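Long-range contacts in mitochondrial association factor 1 (Toxoplasma gondii, PDB 6BXS), which is encoded by a parasite locus required for direct manipulation of host mitochondria and contains a macro domain, a fold known in its relatives for binding ADP-ribose: residues 85-90 with 116-120; 119-125 with 147-153; 162-166 with 208-212. All blocks are in the same frame, centred on the assembly; numbering follows the deposited sequence.

Contact 1: 85-90 with 116-120; sequences ELSAES and FSRVF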
ATOM      1  N   GLU A  85      -0.297   9.585 -19.737  1.00 26.01           N
ATOM      2  CA  GLU A  85      -1.594  10.021 -19.228  1.00 23.83           C
ATOM      3  C   GLU A  85      -1.768   9.602 -17.774  1.00 26.76           C
ATOM      4  O   GLU A  85      -2.053  10.427 -16.904  1.00 24.37           O
ATOM      5  CB  GLU A  85      -2.734   9.438 -20.065  1.00 30.69           C
ATOM      6  CG  GLU A  85      -2.911  10.067 -21.436  1.00 50.05           C
ATOM      7  CD  GLU A  85      -4.076   9.465 -22.200  1.00 65.09           C
ATOM      8  OE1 GLU A  85      -5.181   9.370 -21.624  1.00 69.08           O
ATOM      9  OE2 GLU A  85      -3.886   9.080 -23.374  1.00 61.78           O
ATOM     10  N   LEU A  86      -1.593   8.309 -17.527  1.00 23.70           N
ATOM     11  CA  LEU A  86      -1.767   7.738 -16.199  1.00 24.54           C
ATOM     12  C   LEU A  86      -0.773   8.324 -15.205  1.00 25.73           C
ATOM     13  O   LEU A  86      -1.133   8.630 -14.067  1.00 26.88           O
ATOM     14  CB  LEU A  86      -1.616   6.215 -16.259  1.00 26.26           C
ATOM     15  CG  LEU A  86      -1.624   5.465 -14.926  1.00 22.69           C
ATOM     16  CD1 LEU A  86      -2.860   5.797 -14.110  1.00 24.10           C
ATOM     17  CD2 LEU A  86      -1.536   3.968 -15.176  1.00 27.28           C
ATOM     18  N   SER A  87       0.475   8.471 -15.638  1.00 24.52           N
ATOM     19  CA  SER A  87       1.520   9.037 -14.793  1.00 24.43           C
ATOM     20  C   SER A  87       1.167  10.448 -14.352  1.00 28.01           C
ATOM     21  O   SER A  87       1.223  10.768 -13.168  1.00 25.85           O
ATOM     22  CB  SER A  87       2.863   9.045 -15.527  1.00 20.54           C
ATOM     23  OG  SER A  87       3.512   7.793 -15.422  1.00 43.00           O
ATOM     24  N   ALA A  88       0.797  11.288 -15.312  1.00 27.40           N
ATOM     25  CA  ALA A  88       0.496  12.684 -15.026  1.00 26.34           C
ATOM     26  C   ALA A  88      -0.785  12.831 -14.211  1.00 25.31           C
ATOM     27  O   ALA A  88      -0.832  13.609 -13.258  1.00 28.21           O
ATOM     28  CB  ALA A  88       0.387  13.473 -16.323  1.00 22.75           C
ATOM     29  N   GLU A  89      -1.822  12.088 -14.579  1.00 25.75           N
ATOM     30  CA  GLU A  89      -3.115  12.234 -13.917  1.00 25.62           C
ATOM     31  C   GLU A  89      -3.055  11.752 -12.468  1.00 26.81           C
ATOM     32  O   GLU A  89      -3.510  12.446 -11.558  1.00 25.06           O
ATOM     33  CB  GLU A  89      -4.202  11.469 -14.666  1.00 25.46           C
ATOM     34  CG  GLU A  89      -5.602  11.990 -14.366  1.00 33.16           C
ATOM     35  CD  GLU A  89      -6.702  11.021 -14.752  1.00 35.61           C
ATOM     36  OE1 GLU A  89      -6.454   9.798 -14.772  1.00 36.65           O
ATOM     37  OE2 GLU A  89      -7.824  11.490 -15.033  1.00 37.76           O
ATOM     38  N   SER A  90      -2.503  10.559 -12.267  1.00 26.09           N
ATOM     39  CA  SER A  90      -2.332  10.005 -10.927  1.00 23.46           C
ATOM     40  C   SER A  90      -1.510  10.957 -10.070  1.00 25.81           C
ATOM     41  O   SER A  90      -1.815  11.193  -8.900  1.00 22.44           O
ATOM     42  CB  SER A  90      -1.649   8.639 -10.993  1.00 24.00           C
ATOM     43  OG  SER A  90      -0.358   8.744 -11.571  1.00 23.79           O
ATOM     44  N   PHE A 116     -13.824  13.719 -13.657  1.00 24.40           N
ATOM     45  CA  PHE A 116     -12.885  14.208 -14.668  1.00 26.91           C
ATOM     46  C   PHE A 116     -11.839  13.172 -15.084  1.00 27.86           C
ATOM     47  O   PHE A 116     -10.966  13.471 -15.903  1.00 32.22           O
ATOM     48  CB  PHE A 116     -12.176  15.467 -14.158  1.00 27.17           C
ATOM     49  CG  PHE A 116     -11.320  15.238 -12.943  1.00 24.21           C
ATOM     50  CD1 PHE A 116     -10.029  14.753 -13.068  1.00 26.18           C
ATOM     51  CD2 PHE A 116     -11.805  15.518 -11.677  1.00 24.26           C
ATOM     52  CE1 PHE A 116      -9.239  14.544 -11.954  1.00 24.79           C
ATOM     53  CE2 PHE A 116     -11.021  15.315 -10.560  1.00 26.08           C
ATOM     54  CZ  PHE A 116      -9.736  14.826 -10.697  1.00 27.60           C
ATOM     55  N   SER A 117     -11.922  11.966 -14.528  1.00 25.58           N
ATOM     56  CA  SER A 117     -10.960  10.910 -14.837  1.00 29.33           C
ATOM     57  C   SER A 117     -11.617   9.722 -15.529  1.00 30.26           C
ATOM     58  O   SER A 117     -12.807   9.469 -15.345  1.00 27.33           O
ATOM     59  CB  SER A 117     -10.260  10.433 -13.563  1.00 28.04           C
ATOM     60  OG  SER A 117      -9.307   9.423 -13.857  1.00 25.08           O
ATOM     61  N   ARG A 118     -10.829   9.000 -16.323  1.00 23.91           N
ATOM     62  CA  ARG A 118     -11.283   7.764 -16.954  1.00 34.10           C
ATOM     63  C   ARG A 118     -10.750   6.554 -16.190  1.00 31.94           C
ATOM     64  O   ARG A 118     -11.125   5.415 -16.474  1.00 33.77           O
ATOM     65  CB  ARG A 118     -10.829   7.693 -18.415  1.00 46.10           C
ATOM     66  CG  ARG A 118     -10.938   8.999 -19.188  1.00 43.93           C
ATOM     67  CD  ARG A 118     -11.467   8.764 -20.596  1.00 69.99           C
ATOM     68  NE  ARG A 118     -11.170   9.877 -21.499  1.00 92.52           N
ATOM     69  CZ  ARG A 118     -10.198   9.886 -22.411  1.00 85.71           C
ATOM     70  NH1 ARG A 118      -9.400   8.836 -22.571  1.00 69.80           N
ATOM     71  NH2 ARG A 118     -10.024  10.955 -23.175  1.00 83.39           N
ATOM     72  N   VAL A 119      -9.873   6.812 -15.223  1.00 33.89           N
ATOM     73  CA  VAL A 119      -9.202   5.754 -14.475  1.00 27.24           C
ATOM     74  C   VAL A 119      -9.778   5.612 -13.070  1.00 27.40           C
ATOM     75  O   VAL A 119     -10.125   4.512 -12.640  1.00 24.15           O
ATOM     76  CB  VAL A 119      -7.686   6.027 -14.374  1.00 26.85           C
ATOM     77  CG1 VAL A 119      -7.005   4.997 -13.481  1.00 25.77           C
ATOM     78  CG2 VAL A 119      -7.053   6.034 -15.762  1.00 30.21           C
ATOM     79  N   PHE A 120      -9.869   6.734 -12.361  1.00 24.43           N
ATOM     80  CA  PHE A 120     -10.281   6.737 -10.961  1.00 28.39           C
ATOM     81  C   PHE A 120     -11.717   7.216 -10.789  1.00 28.34           C
ATOM     82  O   PHE A 120     -12.084   8.282 -11.278  1.00 22.52           O
ATOM     83  CB  PHE A 120      -9.339   7.618 -10.142  1.00 27.18           C
ATOM     84  CG  PHE A 120      -7.890   7.260 -10.300  1.00 26.57           C
ATOM     85  CD1 PHE A 120      -7.374   6.132  -9.688  1.00 26.82           C
ATOM     86  CD2 PHE A 120      -7.043   8.052 -11.059  1.00 29.20           C
ATOM     87  CE1 PHE A 120      -6.043   5.796  -9.830  1.00 28.34           C
ATOM     88  CE2 PHE A 120      -5.710   7.722 -11.204  1.00 29.43           C
ATOM     89  CZ  PHE A 120      -5.210   6.593 -10.589  1.00 26.96           C
TER
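Glu89 leaves helix 83-103 with CG anti to its backbone N (chi1 -158°) and runs on extended, which carries its carboxylate across to Ser117. The serine hydroxyl is swung the same way, OG lying trans to N at chi1 -179°, and donates to the acid with 2.8 Å between Ser117 OG and Glu89 OE2. It meets that oxygen from above the carboxylate plane. Ser117 OG also accepts from two backbone amides, Val119 N at 3.0 Å (an ST turn) and Phe120 N at 3.1 Å (an ST motif), the latter bond almost straight (175°). Three bonds thus grip one hydroxyl: two shape the turn and the third ties it to the helix. Beside this polar link, Leu86 CD1 comes within 4.3 Å of Val119 CG1, while Val119 CG1 itself sits over the centre of the Phe120 ring. Ser90 CB lies 4.1 Å from Phe120 CZ, and the OG of Ser90 returns to Leu86 O within the helix. Among its neighbours, Leu86 also packs on Ala67, Ile70 and Ile71 of helix 61-76, Val119 reaches Ile70, and Phe120 rests on Ile93 further along helix 83-103.

Contact 2: 119-125 with 147-153; sequences VFARSFA and TFLHILK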
ATOM      1  N   VAL A 119      -9.873   6.812 -15.223  1.00 33.89           N
ATOM      2  CA  VAL A 119      -9.202   5.754 -14.475  1.00 27.24           C
ATOM      3  C   VAL A 119      -9.778   5.612 -13.070  1.00 27.40           C
ATOM      4  O   VAL A 119     -10.125   4.512 -12.640  1.00 24.15           O
ATOM      5  CB  VAL A 119      -7.686   6.027 -14.374  1.00 26.85           C
ATOM      6  CG1 VAL A 119      -7.005   4.997 -13.481  1.00 25.77           C
ATOM      7  CG2 VAL A 119      -7.053   6.034 -15.762  1.00 30.21           C
ATOM      8  N   PHE A 120      -9.869   6.734 -12.361  1.00 24.43           N
ATOM      9  CA  PHE A 120     -10.281   6.737 -10.961  1.00 28.39           C
ATOM     10  C   PHE A 120     -11.717   7.216 -10.789  1.00 28.34           C
ATOM     11  O   PHE A 120     -12.084   8.282 -11.278  1.00 22.52           O
ATOM     12  CB  PHE A 120      -9.339   7.618 -10.142  1.00 27.18           C
ATOM     13  CG  PHE A 120      -7.890   7.260 -10.300  1.00 26.57           C
ATOM     14  CD1 PHE A 120      -7.374   6.132  -9.688  1.00 26.82           C
ATOM     15  CD2 PHE A 120      -7.043   8.052 -11.059  1.00 29.20           C
ATOM     16  CE1 PHE A 120      -6.043   5.796  -9.830  1.00 28.34           C
ATOM     17  CE2 PHE A 120      -5.710   7.722 -11.204  1.00 29.43           C
ATOM     18  CZ  PHE A 120      -5.210   6.593 -10.589  1.00 26.96           C
ATOM     19  N   ALA A 121     -12.520   6.421 -10.088  1.00 25.27           N
ATOM     20  CA  ALA A 121     -13.903   6.780  -9.782  1.00 24.26           C
ATOM     21  C   ALA A 121     -13.965   7.742  -8.601  1.00 24.33           C
ATOM     22  O   ALA A 121     -14.735   8.703  -8.604  1.00 25.47           O
ATOM     23  CB  ALA A 121     -14.719   5.536  -9.485  1.00 27.92           C
ATOM     24  N   ARG A 122     -13.160   7.459  -7.584  1.00 22.80           N
ATOM     25  CA  ARG A 122     -13.078   8.312  -6.407  1.00 22.53           C
ATOM     26  C   ARG A 122     -11.723   8.118  -5.744  1.00 20.01           C
ATOM     27  O   ARG A 122     -11.165   7.020  -5.777  1.00 20.96           O
ATOM     28  CB  ARG A 122     -14.210   7.999  -5.432  1.00 24.78           C
ATOM     29  CG  ARG A 122     -14.500   9.124  -4.455  1.00 26.01           C
ATOM     30  CD  ARG A 122     -15.956   9.139  -4.054  1.00 34.31           C
ATOM     31  NE  ARG A 122     -16.312  10.369  -3.345  1.00 39.78           N
ATOM     32  CZ  ARG A 122     -17.092  11.338  -3.824  1.00 33.54           C
ATOM     33  NH1 ARG A 122     -17.639  11.251  -5.031  1.00 32.80           N
ATOM     34  NH2 ARG A 122     -17.335  12.407  -3.077  1.00 35.57           N
ATOM     35  N   SER A 123     -11.195   9.185  -5.151  1.00 21.52           N
ATOM     36  CA  SER A 123      -9.841   9.168  -4.608  1.00 20.85           C
ATOM     37  C   SER A 123      -9.788   9.735  -3.198  1.00 19.67           C
ATOM     38  O   SER A 123     -10.394  10.766  -2.905  1.00 22.95           O
ATOM     39  CB  SER A 123      -8.898   9.952  -5.520  1.00 23.15           C
ATOM     40  OG  SER A 123      -8.897   9.409  -6.826  1.00 26.24           O
ATOM     41  N   PHE A 124      -9.042   9.049  -2.336  1.00 20.36           N
ATOM     42  CA  PHE A 124      -8.925   9.413  -0.932  1.00 21.04           C
ATOM     43  C   PHE A 124      -7.462   9.571  -0.551  1.00 16.68           C
ATOM     44  O   PHE A 124      -6.578   9.080  -1.250  1.00 21.32           O
ATOM     45  CB  PHE A 124      -9.576   8.349  -0.040  1.00 19.26           C
ATOM     46  CG  PHE A 124     -11.023   8.089  -0.353  1.00 21.42           C
ATOM     47  CD1 PHE A 124     -11.385   7.315  -1.444  1.00 21.52           C
ATOM     48  CD2 PHE A 124     -12.023   8.603   0.455  1.00 20.10           C
ATOM     49  CE1 PHE A 124     -12.717   7.070  -1.727  1.00 23.89           C
ATOM     50  CE2 PHE A 124     -13.354   8.360   0.176  1.00 21.48           C
ATOM     51  CZ  PHE A 124     -13.701   7.593  -0.914  1.00 23.15           C
ATOM     52  N   ALA A 125      -7.212  10.249   0.564  1.00 17.18           N
ATOM     53  CA  ALA A 125      -5.868  10.345   1.115  1.00 18.26           C
ATOM     54  C   ALA A 125      -5.916  10.445   2.637  1.00 24.68           C
ATOM     55  O   ALA A 125      -6.932  10.830   3.215  1.00 20.75           O
ATOM     56  CB  ALA A 125      -5.131  11.526   0.526  1.00 21.31           C
ATOM     57  N   THR A 147      -0.493   8.357   2.159  1.00 24.19           N
ATOM     58  CA  THR A 147      -1.262   7.176   1.785  1.00 18.79           C
ATOM     59  C   THR A 147      -2.523   7.577   1.030  1.00 20.24           C
ATOM     60  O   THR A 147      -3.286   8.431   1.481  1.00 19.58           O
ATOM     61  CB  THR A 147      -1.650   6.342   3.020  1.00 25.28           C
ATOM     62  OG1 THR A 147      -0.466   5.956   3.729  1.00 28.01           O
ATOM     63  CG2 THR A 147      -2.419   5.094   2.607  1.00 21.23           C
ATOM     64  N   PHE A 148      -2.730   6.945  -0.121  1.00 18.19           N
ATOM     65  CA  PHE A 148      -3.885   7.218  -0.962  1.00 16.24           C
ATOM     66  C   PHE A 148      -4.703   5.948  -1.173  1.00 20.12           C
ATOM     67  O   PHE A 148      -4.159   4.845  -1.172  1.00 23.20           O
ATOM     68  CB  PHE A 148      -3.436   7.794  -2.306  1.00 19.62           C
ATOM     69  CG  PHE A 148      -2.482   8.947  -2.177  1.00 16.84           C
ATOM     70  CD1 PHE A 148      -1.115   8.729  -2.147  1.00 19.18           C
ATOM     71  CD2 PHE A 148      -2.951  10.245  -2.075  1.00 20.63           C
ATOM     72  CE1 PHE A 148      -0.235   9.783  -2.021  1.00 20.73           C
ATOM     73  CE2 PHE A 148      -2.075  11.306  -1.948  1.00 20.56           C
ATOM     74  CZ  PHE A 148      -0.716  11.076  -1.922  1.00 23.74           C
ATOM     75  N   LEU A 149      -6.010   6.119  -1.340  1.00 18.49           N
ATOM     76  CA  LEU A 149      -6.913   5.015  -1.637  1.00 22.87           C
ATOM     77  C   LEU A 149      -7.800   5.414  -2.813  1.00 20.48           C
ATOM     78  O   LEU A 149      -8.434   6.468  -2.785  1.00 22.58           O
ATOM     79  CB  LEU A 149      -7.757   4.660  -0.408  1.00 18.37           C
ATOM     80  CG  LEU A 149      -8.543   3.345  -0.438  1.00 23.73           C
ATOM     81  CD1 LEU A 149      -8.842   2.881   0.982  1.00 20.81           C
ATOM     82  CD2 LEU A 149      -9.840   3.485  -1.226  1.00 25.20           C
ATOM     83  N   HIS A 150      -7.838   4.571  -3.842  1.00 22.53           N
ATOM     84  CA  HIS A 150      -8.591   4.873  -5.057  1.00 23.42           C
ATOM     85  C   HIS A 150      -9.615   3.792  -5.375  1.00 23.24           C
ATOM     86  O   HIS A 150      -9.297   2.604  -5.377  1.00 21.43           O
ATOM     87  CB  HIS A 150      -7.650   5.024  -6.257  1.00 21.90           C
ATOM     88  CG  HIS A 150      -6.572   6.046  -6.065  1.00 22.41           C
ATOM     89  ND1 HIS A 150      -6.799   7.399  -6.190  1.00 22.39           N
ATOM     90  CD2 HIS A 150      -5.256   5.908  -5.781  1.00 22.85           C
ATOM     91  CE1 HIS A 150      -5.669   8.053  -5.978  1.00 22.78           C
ATOM     92  NE2 HIS A 150      -4.719   7.171  -5.728  1.00 24.72           N
ATOM     93  N   ILE A 151     -10.844   4.216  -5.646  1.00 21.15           N
ATOM     94  CA  ILE A 151     -11.831   3.344  -6.263  1.00 21.49           C
ATOM     95  C   ILE A 151     -11.678   3.466  -7.773  1.00 25.68           C
ATOM     96  O   ILE A 151     -11.906   4.532  -8.339  1.00 22.36           O
ATOM     97  CB  ILE A 151     -13.271   3.703  -5.851  1.00 24.60           C
ATOM     98  CG1 ILE A 151     -13.400   3.704  -4.326  1.00 26.54           C
ATOM     99  CG2 ILE A 151     -14.256   2.720  -6.481  1.00 28.62           C
ATOM    100  CD1 ILE A 151     -14.776   4.087  -3.819  1.00 27.39           C
ATOM    101  N   LEU A 152     -11.283   2.375  -8.418  1.00 26.46           N
ATOM    102  CA  LEU A 152     -11.046   2.376  -9.856  1.00 26.59           C
ATOM    103  C   LEU A 152     -12.351   2.275 -10.633  1.00 28.75           C
ATOM    104  O   LEU A 152     -13.312   1.658 -10.173  1.00 25.58           O
ATOM    105  CB  LEU A 152     -10.122   1.220 -10.240  1.00 25.21           C
ATOM    106  CG  LEU A 152      -8.723   1.233  -9.621  1.00 27.68           C
ATOM    107  CD1 LEU A 152      -7.994  -0.059  -9.955  1.00 31.70           C
ATOM    108  CD2 LEU A 152      -7.923   2.436 -10.101  1.00 27.92           C
ATOM    109  N   LYS A 153     -12.384   2.885 -11.815  1.00 27.99           N
ATOM    110  CA  LYS A 153     -13.542   2.756 -12.691  1.00 27.94           C
ATOM    111  C   LYS A 153     -13.595   1.325 -13.219  1.00 28.05           C
ATOM    112  O   LYS A 153     -12.567   0.648 -13.277  1.00 27.70           O
ATOM    113  CB  LYS A 153     -13.481   3.757 -13.846  1.00 30.79           C
ATOM    114  CG  LYS A 153     -13.394   5.215 -13.413  1.00 33.04           C
ATOM    115  CD  LYS A 153     -13.736   6.152 -14.560  1.00 36.58           C
ATOM    116  CE  LYS A 153     -15.161   6.673 -14.449  1.00 42.95           C
ATOM    117  NZ  LYS A 153     -15.264   7.800 -13.483  1.00 39.47           N
TER
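The imidazole of His150 has Phe120 CE1 over one face, 3.8 Å above the plane and offset toward the rim, and Ser123 OG at its edge, in plane. The two ring planes are 39° apart. Ser123 OG and His150 ND1 share a hydrogen bond of 3.0 Å; Ser113 OG is a second hydrogen-bond partner of the Ser123 hydroxyl, and Gln94 takes the other ring nitrogen, so both imidazole nitrogens have partners. The Phe124 ring has Leu149 O in plane at its edge, 3.4 Å from Phe124 CD1, and meets Tyr200 edge-to-face. Next along, Ala125 CB lies 3.6 Å from Phe148 CD2. The strands that carry these groups run antiparallel (163°). Ile151 O accepts from both Ala121 N and Arg122 N, a classic beta bulge that shifts the register by one residue. Beyond it, Lys153 N donates almost straight to Val119 O (2.9 Å). Helix 83-103 covers the face bearing Ser123 and Ala125, whereas Phe124 turns to the opposite face, toward Tyr200 of helix 179-202. A mixed sheet between helices, with these antiparallel strands toward one end, is consistent with the macro domain fold.

Contact 3: 162-166 with 208-212; sequences EMNDV and VKPVE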
ATOM      1  N   GLU A 162     -15.465  -6.952 -10.136  1.00 40.23           N
ATOM      2  CA  GLU A 162     -15.940  -5.887  -9.253  1.00 41.23           C
ATOM      3  C   GLU A 162     -15.171  -5.813  -7.932  1.00 40.88           C
ATOM      4  O   GLU A 162     -15.026  -4.737  -7.351  1.00 40.98           O
ATOM      5  CB  GLU A 162     -17.432  -6.086  -8.960  1.00 52.14           C
ATOM      6  CG  GLU A 162     -18.109  -4.923  -8.246  1.00 54.98           C
ATOM      7  CD  GLU A 162     -19.200  -5.379  -7.294  1.00 64.42           C
ATOM      8  OE1 GLU A 162     -18.867  -5.954  -6.233  1.00 51.51           O
ATOM      9  OE2 GLU A 162     -20.391  -5.166  -7.606  1.00 61.42           O
ATOM     10  N   MET A 163     -14.680  -6.956  -7.461  1.00 33.97           N
ATOM     11  CA  MET A 163     -14.025  -7.024  -6.157  1.00 35.69           C
ATOM     12  C   MET A 163     -12.586  -6.505  -6.167  1.00 31.91           C
ATOM     13  O   MET A 163     -11.970  -6.375  -5.109  1.00 26.47           O
ATOM     14  CB  MET A 163     -14.029  -8.465  -5.642  1.00 33.41           C
ATOM     15  CG  MET A 163     -15.408  -9.006  -5.305  1.00 35.62           C
ATOM     16  SD  MET A 163     -15.318 -10.649  -4.569  1.00 46.18           S
ATOM     17  CE  MET A 163     -17.039 -10.925  -4.152  1.00 47.59           C
ATOM     18  N   ASN A 164     -12.059  -6.210  -7.354  1.00 31.24           N
ATOM     19  CA  ASN A 164     -10.668  -5.776  -7.494  1.00 31.45           C
ATOM     20  C   ASN A 164     -10.523  -4.277  -7.766  1.00 28.73           C
ATOM     21  O   ASN A 164      -9.474  -3.828  -8.225  1.00 28.11           O
ATOM     22  CB  ASN A 164      -9.987  -6.561  -8.622  1.00 29.25           C
ATOM     23  CG  ASN A 164      -9.842  -8.036  -8.303  1.00 34.32           C
ATOM     24  OD1 ASN A 164      -9.814  -8.432  -7.139  1.00 29.04           O
ATOM     25  ND2 ASN A 164      -9.741  -8.858  -9.343  1.00 30.82           N
ATOM     26  N   ASP A 165     -11.561  -3.504  -7.463  1.00 28.28           N
ATOM     27  CA  ASP A 165     -11.612  -2.104  -7.883  1.00 27.99           C
ATOM     28  C   ASP A 165     -11.191  -1.114  -6.796  1.00 25.92           C
ATOM     29  O   ASP A 165     -11.558   0.061  -6.848  1.00 27.53           O
ATOM     30  CB  ASP A 165     -13.022  -1.762  -8.364  1.00 33.02           C
ATOM     31  CG  ASP A 165     -14.054  -1.856  -7.263  1.00 32.85           C
ATOM     32  OD1 ASP A 165     -13.739  -2.408  -6.187  1.00 32.17           O
ATOM     33  OD2 ASP A 165     -15.188  -1.386  -7.479  1.00 35.63           O
ATOM     34  N   VAL A 166     -10.436  -1.590  -5.810  1.00 23.40           N
ATOM     35  CA  VAL A 166      -9.814  -0.708  -4.825  1.00 23.29           C
ATOM     36  C   VAL A 166      -8.312  -0.944  -4.783  1.00 23.15           C
ATOM     37  O   VAL A 166      -7.856  -2.086  -4.703  1.00 22.66           O
ATOM     38  CB  VAL A 166     -10.391  -0.911  -3.412  1.00 24.22           C
ATOM     39  CG1 VAL A 166      -9.686  -0.001  -2.409  1.00 22.58           C
ATOM     40  CG2 VAL A 166     -11.886  -0.645  -3.402  1.00 24.28           C
ATOM     41  N   VAL A 208     -20.696  -0.069   0.572  1.00 24.31           N
ATOM     42  CA  VAL A 208     -20.877  -0.686  -0.737  1.00 25.47           C
ATOM     43  C   VAL A 208     -19.620  -1.421  -1.184  1.00 28.79           C
ATOM     44  O   VAL A 208     -19.693  -2.532  -1.712  1.00 24.92           O
ATOM     45  CB  VAL A 208     -21.240   0.361  -1.807  1.00 32.25           C
ATOM     46  CG1 VAL A 208     -21.626  -0.325  -3.114  1.00 31.34           C
ATOM     47  CG2 VAL A 208     -22.371   1.256  -1.319  1.00 37.69           C
ATOM     48  N   LYS A 209     -18.472  -0.786  -0.976  1.00 30.61           N
ATOM     49  CA  LYS A 209     -17.201  -1.314  -1.455  1.00 31.27           C
ATOM     50  C   LYS A 209     -16.145  -1.290  -0.357  1.00 27.27           C
ATOM     51  O   LYS A 209     -15.164  -0.553  -0.441  1.00 26.29           O
ATOM     52  CB  LYS A 209     -16.733  -0.518  -2.670  1.00 29.25           C
ATOM     53  CG  LYS A 209     -17.673  -0.654  -3.855  1.00 31.95           C
ATOM     54  CD  LYS A 209     -17.009  -0.285  -5.164  1.00 35.33           C
ATOM     55  CE  LYS A 209     -17.871  -0.713  -6.344  1.00 40.99           C
ATOM     56  NZ  LYS A 209     -18.001  -2.198  -6.432  1.00 38.50           N
ATOM     57  N   PRO A 210     -16.346  -2.113   0.680  1.00 27.05           N
ATOM     58  CA  PRO A 210     -15.404  -2.193   1.798  1.00 25.38           C
ATOM     59  C   PRO A 210     -14.093  -2.860   1.411  1.00 20.12           C
ATOM     60  O   PRO A 210     -14.069  -3.703   0.513  1.00 22.39           O
ATOM     61  CB  PRO A 210     -16.155  -3.042   2.826  1.00 21.89           C
ATOM     62  CG  PRO A 210     -17.056  -3.893   2.010  1.00 25.96           C
ATOM     63  CD  PRO A 210     -17.477  -3.042   0.848  1.00 28.12           C
ATOM     64  N   VAL A 211     -13.017  -2.479   2.087  1.00 18.67           N
ATOM     65  CA  VAL A 211     -11.750  -3.183   1.961  1.00 21.11           C
ATOM     66  C   VAL A 211     -11.719  -4.283   3.013  1.00 23.79           C
ATOM     67  O   VAL A 211     -11.658  -4.006   4.211  1.00 21.04           O
ATOM     68  CB  VAL A 211     -10.547  -2.249   2.145  1.00 20.05           C
ATOM     69  CG1 VAL A 211      -9.245  -3.016   1.950  1.00 19.37           C
ATOM     70  CG2 VAL A 211     -10.631  -1.081   1.171  1.00 24.95           C
ATOM     71  N   GLU A 212     -11.766  -5.529   2.556  1.00 22.11           N
ATOM     72  CA  GLU A 212     -11.858  -6.673   3.454  1.00 25.09           C
ATOM     73  C   GLU A 212     -10.479  -7.275   3.704  1.00 24.64           C
ATOM     74  O   GLU A 212     -10.277  -8.015   4.666  1.00 23.77           O
ATOM     75  CB  GLU A 212     -12.812  -7.716   2.871  1.00 23.84           C
ATOM     76  CG  GLU A 212     -14.116  -7.101   2.371  1.00 27.63           C
ATOM     77  CD  GLU A 212     -15.112  -8.127   1.871  1.00 33.20           C
ATOM     78  OE1 GLU A 212     -16.252  -8.149   2.383  1.00 43.13           O
ATOM     79  OE2 GLU A 212     -14.766  -8.900   0.954  1.00 31.51           O
TER
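The two loops do not pair; their nearest CA atoms, those of Val166 and Val211, are 7.5 Å apart, and mostly side chains span the gap. Most of the bridging falls to Lys209. Its CG stands anti to the carbonyl carbon (chi1 -64°), the chain then runs extended, and a final bend at chi4 (-65°) turns the amine in between two acids. Crossing Asp165 at about a right angle, the lysine lays the end of its chain along one carboxylate oxygen: Lys209 CD and CE are 3.1 Å and 3.0 Å from Asp165 OD2, and Lys209 NZ forms a salt bridge to the same oxygen at 3.1 Å. Asp165 reaches this position with CG set between its own backbone N and carbonyl carbon (chi1 64°). Glu162 joins more loosely, with a long salt bridge of 3.9 Å from its OE1 to Lys209 NZ, and it is the methylene CG of Glu162 that comes nearer to Lys209 NZ, at 3.3 Å.

The two loops lead into strands 166-170 and 213-216 of the macro domain sheet, which lie on either side of strand 45-50. Arg44, just before that middle strand, makes a salt bridge to Asp165 OD1 and a hydrogen bond to Glu162 O, two acceptors 2.9 Å apart whose repulsion its guanidinium probably offsets. With a cation at each of its oxygens, the buried Asp165 carboxylate would be expected to stay ionised.

Deeper in, the contact becomes apolar. Val166 CG1 meets Val211 CG2 at 3.9 Å, the two side chains meeting aslant. Both valines also rest on Ala46 of strand 45-50, and Val211 packs further against Val197 and Tyr200 of helix 179-202.

Contacts 1 and 2 share Val119 and Phe120, so the loop held against helix 83-103 in contact 1 passes directly into the strand paired in contact 2. Contact 2 is a buried piece of sheet dominated by antiparallel backbone bonding interrupted by a bulge, whereas contact 1, only partly buried, relies on a helix-to-loop carboxylate link together with apolar packing. Contact 3, buried but with a more exposed charged end, joins two loops through ion pairs and a valine pair. It touches contact 2 through a probable backbone hydrogen bond from Leu152 to Asp165 and the packing of Leu149 on Val166. Contacts 1 and 3 do not touch; their nearest atoms are about 7 Å apart.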